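Local coordinates for molybdopterin biosynthesis Mog protein (PDB 2G4R) that probably binds molybdopterin and adenylylates it, readying it for metal insertion in molybdenum cofactor biosynthesis, at residues 3-8 with 35-40; 23-28 with 130-136. All coordinates share one frame. Residues are numbered along the deposited sequence.

Contact 1 (3-8 with 35-40)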
loop_
_atom_site.group_PDB
_atom_site.type_symbol
_atom_site.label_atom_id
_atom_site.label_comp_id
_atom_site.label_asym_id
_atom_site.label_seq_id
_atom_site.Cartn_x
_atom_site.Cartn_y
_atom_site.Cartn_z
ATOM N N THR A 3 -28.777 -5.488 -6.163
ATOM C CA THR A 3 -27.520 -6.310 -6.228
ATOM C C THR A 3 -26.845 -6.119 -7.624
ATOM O O THR A 3 -27.364 -6.618 -8.632
ATOM C CB THR A 3 -27.813 -7.841 -5.919
ATOM O OG1 THR A 3 -28.924 -8.017 -5.015
ATOM C CG2 THR A 3 -26.654 -8.455 -5.277
ATOM N N ARG A 4 -25.730 -5.369 -7.692
ATOM C CA ARG A 4 -24.988 -5.138 -8.972
ATOM C C ARG A 4 -23.567 -4.492 -8.842
ATOM O O ARG A 4 -22.640 -4.989 -9.491
ATOM C CB ARG A 4 -25.849 -4.324 -9.970
ATOM C CG ARG A 4 -25.060 -3.601 -11.109
ATOM C CD ARG A 4 -25.511 -2.158 -11.343
ATOM N NE ARG A 4 -26.923 -2.101 -11.712
ATOM C CZ ARG A 4 -27.420 -2.306 -12.940
ATOM N NH1 ARG A 4 -26.635 -2.584 -13.985
ATOM N NH2 ARG A 4 -28.735 -2.235 -13.121
ATOM N N SER A 5 -23.383 -3.410 -8.062
ATOM C CA SER A 5 -22.048 -2.725 -7.958
ATOM C C SER A 5 -21.474 -2.576 -6.548
ATOM O O SER A 5 -22.192 -2.239 -5.604
ATOM C CB SER A 5 -22.072 -1.345 -8.621
ATOM O OG SER A 5 -22.745 -0.378 -7.835
ATOM N N ALA A 6 -20.174 -2.824 -6.393
ATOM C CA ALA A 6 -19.600 -2.854 -5.051
ATOM C C ALA A 6 -18.127 -2.484 -5.051
ATOM O O ALA A 6 -17.458 -2.535 -6.113
ATOM C CB ALA A 6 -19.824 -4.272 -4.381
ATOM N N ARG A 7 -17.653 -2.070 -3.868
ATOM C CA ARG A 7 -16.256 -2.032 -3.548
ATOM C C ARG A 7 -15.915 -2.733 -2.236
ATOM O O ARG A 7 -16.715 -2.787 -1.315
ATOM C CB ARG A 7 -15.801 -0.610 -3.469
ATOM C CG ARG A 7 -15.844 0.049 -4.822
ATOM C CD ARG A 7 -15.140 1.338 -4.848
ATOM N NE ARG A 7 -15.160 1.970 -6.178
ATOM C CZ ARG A 7 -14.688 3.195 -6.409
ATOM N NH1 ARG A 7 -14.104 3.904 -5.431
ATOM N NH2 ARG A 7 -14.790 3.720 -7.630
ATOM N N ILE A 8 -14.642 -3.118 -2.146
ATOM C CA ILE A 8 -14.037 -3.787 -1.030
ATOM C C ILE A 8 -12.853 -2.969 -0.557
ATOM O O ILE A 8 -11.948 -2.628 -1.320
ATOM C CB ILE A 8 -13.495 -5.179 -1.435
ATOM C CG1 ILE A 8 -14.608 -6.055 -1.990
ATOM C CG2 ILE A 8 -12.886 -5.905 -0.231
ATOM C CD1 ILE A 8 -14.050 -7.332 -2.655
ATOM N N HIS A 35 -23.103 -13.353 -5.488
ATOM C CA HIS A 35 -24.340 -12.600 -5.230
ATOM C C HIS A 35 -24.625 -11.488 -6.258
ATOM O O HIS A 35 -25.266 -10.488 -5.950
ATOM C CB HIS A 35 -24.314 -12.028 -3.797
ATOM C CG HIS A 35 -24.426 -13.071 -2.733
ATOM N ND1 HIS A 35 -23.364 -13.860 -2.341
ATOM C CD2 HIS A 35 -25.483 -13.474 -1.985
ATOM C CE1 HIS A 35 -23.762 -14.704 -1.402
ATOM N NE2 HIS A 35 -25.042 -14.491 -1.172
ATOM N N GLY A 36 -24.164 -11.666 -7.488
ATOM C CA GLY A 36 -24.594 -10.796 -8.586
ATOM C C GLY A 36 -23.762 -9.553 -8.812
ATOM O O GLY A 36 -24.124 -8.664 -9.590
ATOM N N PHE A 37 -22.633 -9.470 -8.132
ATOM C CA PHE A 37 -21.693 -8.445 -8.452
ATOM C C PHE A 37 -20.683 -9.147 -9.334
ATOM O O PHE A 37 -20.806 -10.337 -9.650
ATOM C CB PHE A 37 -21.061 -7.895 -7.171
ATOM C CG PHE A 37 -22.069 -7.414 -6.185
ATOM C CD1 PHE A 37 -22.782 -8.309 -5.409
ATOM C CD2 PHE A 37 -22.326 -6.055 -6.046
ATOM C CE1 PHE A 37 -23.732 -7.849 -4.507
ATOM C CE2 PHE A 37 -23.264 -5.592 -5.147
ATOM C CZ PHE A 37 -23.967 -6.484 -4.376
ATOM N N SER A 38 -19.676 -8.428 -9.750
ATOM C CA SER A 38 -18.503 -9.089 -10.314
ATOM C C SER A 38 -17.725 -7.970 -10.911
ATOM O O SER A 38 -18.249 -6.864 -11.034
ATOM C CB SER A 38 -18.859 -10.116 -11.409
ATOM O OG SER A 38 -19.617 -9.518 -12.467
ATOM N N SER A 39 -16.448 -8.179 -11.170
ATOM C CA SER A 39 -15.566 -8.938 -10.328
ATOM C C SER A 39 -14.963 -7.731 -9.658
ATOM O O SER A 39 -14.539 -6.768 -10.345
ATOM C CB SER A 39 -14.525 -9.695 -11.163
ATOM O OG SER A 39 -14.253 -9.004 -12.387
ATOM N N VAL A 40 -14.976 -7.727 -8.334
ATOM C CA VAL A 40 -14.475 -6.595 -7.589
ATOM C C VAL A 40 -13.141 -7.009 -7.010
ATOM O O VAL A 40 -13.007 -8.137 -6.469
ATOM C CB VAL A 40 -15.477 -6.231 -6.464
ATOM C CG1 VAL A 40 -15.045 -4.986 -5.752
ATOM C CG2 VAL A 40 -16.854 -6.046 -7.033
#

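Contact 2 (23-28 with 130-136)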
loop_
_atom_site.group_PDB
_atom_site.type_symbol
_atom_site.label_atom_id
_atom_site.label_comp_id
_atom_site.label_asym_id
_atom_site.label_seq_id
_atom_site.Cartn_x
_atom_site.Cartn_y
_atom_site.Cartn_z
ATOM N N ASP A 23 -5.795 -11.890 3.291
ATOM C CA ASP A 23 -6.632 -13.080 3.051
ATOM C C ASP A 23 -8.124 -12.773 3.100
ATOM O O ASP A 23 -8.918 -13.534 2.529
ATOM C CB ASP A 23 -6.297 -14.283 3.924
ATOM C CG ASP A 23 -5.982 -13.922 5.331
ATOM O OD1 ASP A 23 -6.332 -12.805 5.795
ATOM O OD2 ASP A 23 -5.333 -14.769 5.962
ATOM N N CYS A 24 -8.505 -11.630 3.683
ATOM C CA CYS A 24 -9.901 -11.279 3.785
ATOM C C CYS A 24 -10.549 -10.763 2.496
ATOM O O CYS A 24 -11.666 -11.116 2.181
ATOM C CB CYS A 24 -10.094 -10.275 4.925
ATOM S SG CYS A 24 -9.798 -10.976 6.567
ATOM N N GLY A 25 -9.857 -9.876 1.791
ATOM C CA GLY A 25 -10.313 -9.360 0.525
ATOM C C GLY A 25 -10.758 -10.381 -0.525
ATOM O O GLY A 25 -11.824 -10.240 -1.080
ATOM N N PRO A 26 -9.919 -11.393 -0.819
ATOM C CA PRO A 26 -10.361 -12.479 -1.718
ATOM C C PRO A 26 -11.649 -13.214 -1.260
ATOM O O PRO A 26 -12.487 -13.531 -2.100
ATOM C CB PRO A 26 -9.164 -13.426 -1.749
ATOM C CG PRO A 26 -7.952 -12.560 -1.273
ATOM C CD PRO A 26 -8.519 -11.546 -0.371
ATOM N N ILE A 27 -11.806 -13.445 0.035
ATOM C CA ILE A 27 -13.030 -14.034 0.538
ATOM C C ILE A 27 -14.249 -13.166 0.154
ATOM O O ILE A 27 -15.259 -13.665 -0.363
ATOM C CB ILE A 27 -13.005 -14.316 2.070
ATOM C CG1 ILE A 27 -11.883 -15.308 2.421
ATOM C CG2 ILE A 27 -14.402 -14.834 2.478
ATOM C CD1 ILE A 27 -11.540 -15.373 3.873
ATOM N N ILE A 28 -14.130 -11.861 0.390
ATOM C CA ILE A 28 -15.221 -10.940 0.092
ATOM C C ILE A 28 -15.480 -10.893 -1.428
ATOM O O ILE A 28 -16.628 -10.925 -1.877
ATOM C CB ILE A 28 -14.951 -9.508 0.663
ATOM C CG1 ILE A 28 -14.723 -9.568 2.181
ATOM C CG2 ILE A 28 -16.136 -8.546 0.345
ATOM C CD1 ILE A 28 -14.163 -8.297 2.740
ATOM N N GLY A 130 -11.355 -8.089 10.822
ATOM C CA GLY A 130 -10.133 -8.351 10.064
ATOM C C GLY A 130 -9.642 -9.768 10.313
ATOM O O GLY A 130 -8.490 -9.963 10.645
ATOM N N SER A 131 -10.509 -10.747 10.151
ATOM C CA SER A 131 -10.105 -12.171 10.170
ATOM C C SER A 131 -10.982 -12.984 9.198
ATOM O O SER A 131 -12.196 -12.689 9.058
ATOM C CB SER A 131 -10.146 -12.751 11.576
ATOM O OG SER A 131 -11.456 -12.991 12.036
ATOM N N PRO A 132 -10.377 -13.976 8.507
ATOM C CA PRO A 132 -11.086 -14.766 7.510
ATOM C C PRO A 132 -12.370 -15.416 8.014
ATOM O O PRO A 132 -13.411 -15.287 7.373
ATOM C CB PRO A 132 -10.032 -15.785 7.047
ATOM C CG PRO A 132 -9.016 -15.819 8.124
ATOM C CD PRO A 132 -8.974 -14.406 8.608
ATOM N N GLY A 133 -12.356 -16.016 9.195
ATOM C CA GLY A 133 -13.600 -16.590 9.748
ATOM C C GLY A 133 -14.695 -15.583 10.125
ATOM O O GLY A 133 -15.889 -15.857 9.960
ATOM N N GLY A 134 -14.293 -14.468 10.720
ATOM C CA GLY A 134 -15.215 -13.367 11.072
ATOM C C GLY A 134 -15.845 -12.753 9.854
ATOM O O GLY A 134 -17.047 -12.462 9.830
ATOM N N VAL A 135 -15.036 -12.621 8.805
ATOM C CA VAL A 135 -15.520 -12.172 7.490
ATOM C C VAL A 135 -16.570 -13.152 6.890
ATOM O O VAL A 135 -17.680 -12.741 6.515
ATOM C CB VAL A 135 -14.322 -11.954 6.571
ATOM C CG1 VAL A 135 -14.701 -11.846 5.127
ATOM C CG2 VAL A 135 -13.500 -10.700 7.013
ATOM N N ARG A 136 -16.251 -14.441 6.843
ATOM C CA ARG A 136 -17.163 -15.437 6.265
ATOM C C ARG A 136 -18.475 -15.512 7.041
ATOM O O ARG A 136 -19.550 -15.584 6.447
ATOM C CB ARG A 136 -16.463 -16.826 6.163
ATOM C CG ARG A 136 -16.613 -17.533 4.834
ATOM C CD ARG A 136 -15.836 -18.886 4.765
ATOM N NE ARG A 136 -14.654 -18.859 3.894
ATOM C CZ ARG A 136 -13.395 -18.791 4.306
ATOM N NH1 ARG A 136 -13.107 -18.680 5.608
ATOM N NH2 ARG A 136 -12.413 -18.798 3.406
#

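Contact 1 (3-8 with 35-40)
A beta-alpha-beta crossover closes here: strand 6-11 and strand 43-45 lie side by side and parallel in the mixed sheet, helix 24-34 joins them, and residues 35-40 bring the chain back from the helix beside the start of the first strand. Gly36 makes the turn out of the helix. With phi 90° and psi 9°, a beta carbon would press on the carbonyl of His35, so glycine suits the position. Phe37 then lays its ring against the backbone of residues 4-6: Phe37 CD2 lies 3.4 Å from Arg4 C, 3.5 Å from Ser5 N and 3.5 Å from Ala6 CB, and Arg4 N sits over one ring face. Leu32 and Leu146 also touch Phe37, a setting that suits a large apolar side chain. Ala6 points toward the loop, and its small methyl lets the ring come close. Val40 fills the next space, its CG1 3.5 Å from Ala6 O and 3.9 Å from Ile8 CG1. Arg7, turned away, packs on Ser38 of the second subunit. The polar end of Thr3 is held by Asp147. No hydrogen bond joins residues 3-8 to 35-40; pairing of the first strand with strand 43-45 starts further on, where Ile8 hydrogen-bonds to Gln43 through the backbone. The loop is therefore fitted to the start of strand 6-11 by shape and apolar burial, with Phe37 and Val40 supplying most of its covered surface.

Contact 2 (23-28 with 130-136)
Ile27 loses more surface to this contact than any other residue. It points from helix 24-28 toward helix 132-136, with its CD1 3.5 Å from Pro132 CB and its CG2 4.0 Å from Val135 CG1. The same CD1 lies over one face of the Arg136 guanidinium, 3.6 Å from Arg136 NH2, so a long branched side chain can cover both the inner and the solvent-facing parts of the seam. One turn earlier, Cys24 is small enough to fit where the second helix begins: its SG is 3.5 Å from Ser131 C, 3.6 Å from Pro132 N and 3.7 Å from Val135 CG2. The two segments run nearly parallel, their axes 9.5 Å apart at closest and crossing at -22°. This is the layered alpha/beta arrangement of the molybdopterin-binding domain: helix 132-143 directly follows strand 123-128, while helix 24-34 comes after strand 6-11 and the short helix 13-16; strand 65-69 lies between the two strands. Val135, beta-branched and buried, fits between Ile27 and Ile28, with its CG1 3.7 Å from Ile28 CG1; Cys24, Ile28 and Val135 all rest on Ser69 of the sheet. Ser131 is the N-cap of the second helix, its OG accepting a weak 3.5 Å hydrogen bond from Gly134 N. Pro132 follows in the first turn, where the lack of an amide hydrogen costs no helical bond, and its ring is left to pack against Ile27.

Contacts 1 and 2 meet opposite ends of helix 24-34: residues 23-28 form its beginning, whereas 35-40 follow its end. Their centres are 16 Å apart, yet they touch through the strand, since Ile8 CG1 lies 3.7 Å from Ile28 CG2 and Ile8 CD1 lies 4.0 Å from Gly25 O. Ile8 thus continues the apolar packing of contact 1 along the sheet-facing side of helix 24-34 to contact 2. The segments alternate along the chain: 35-40 leads on to strand 43-45, completing the crossover, and 130-136 comes much later. Contact 2 lies near the C-terminal ends of the parallel strands, where this protein, like related MogA proteins, probably binds molybdopterin; contact 1 lies at the N-terminal end of strand 6-11, near the second subunit.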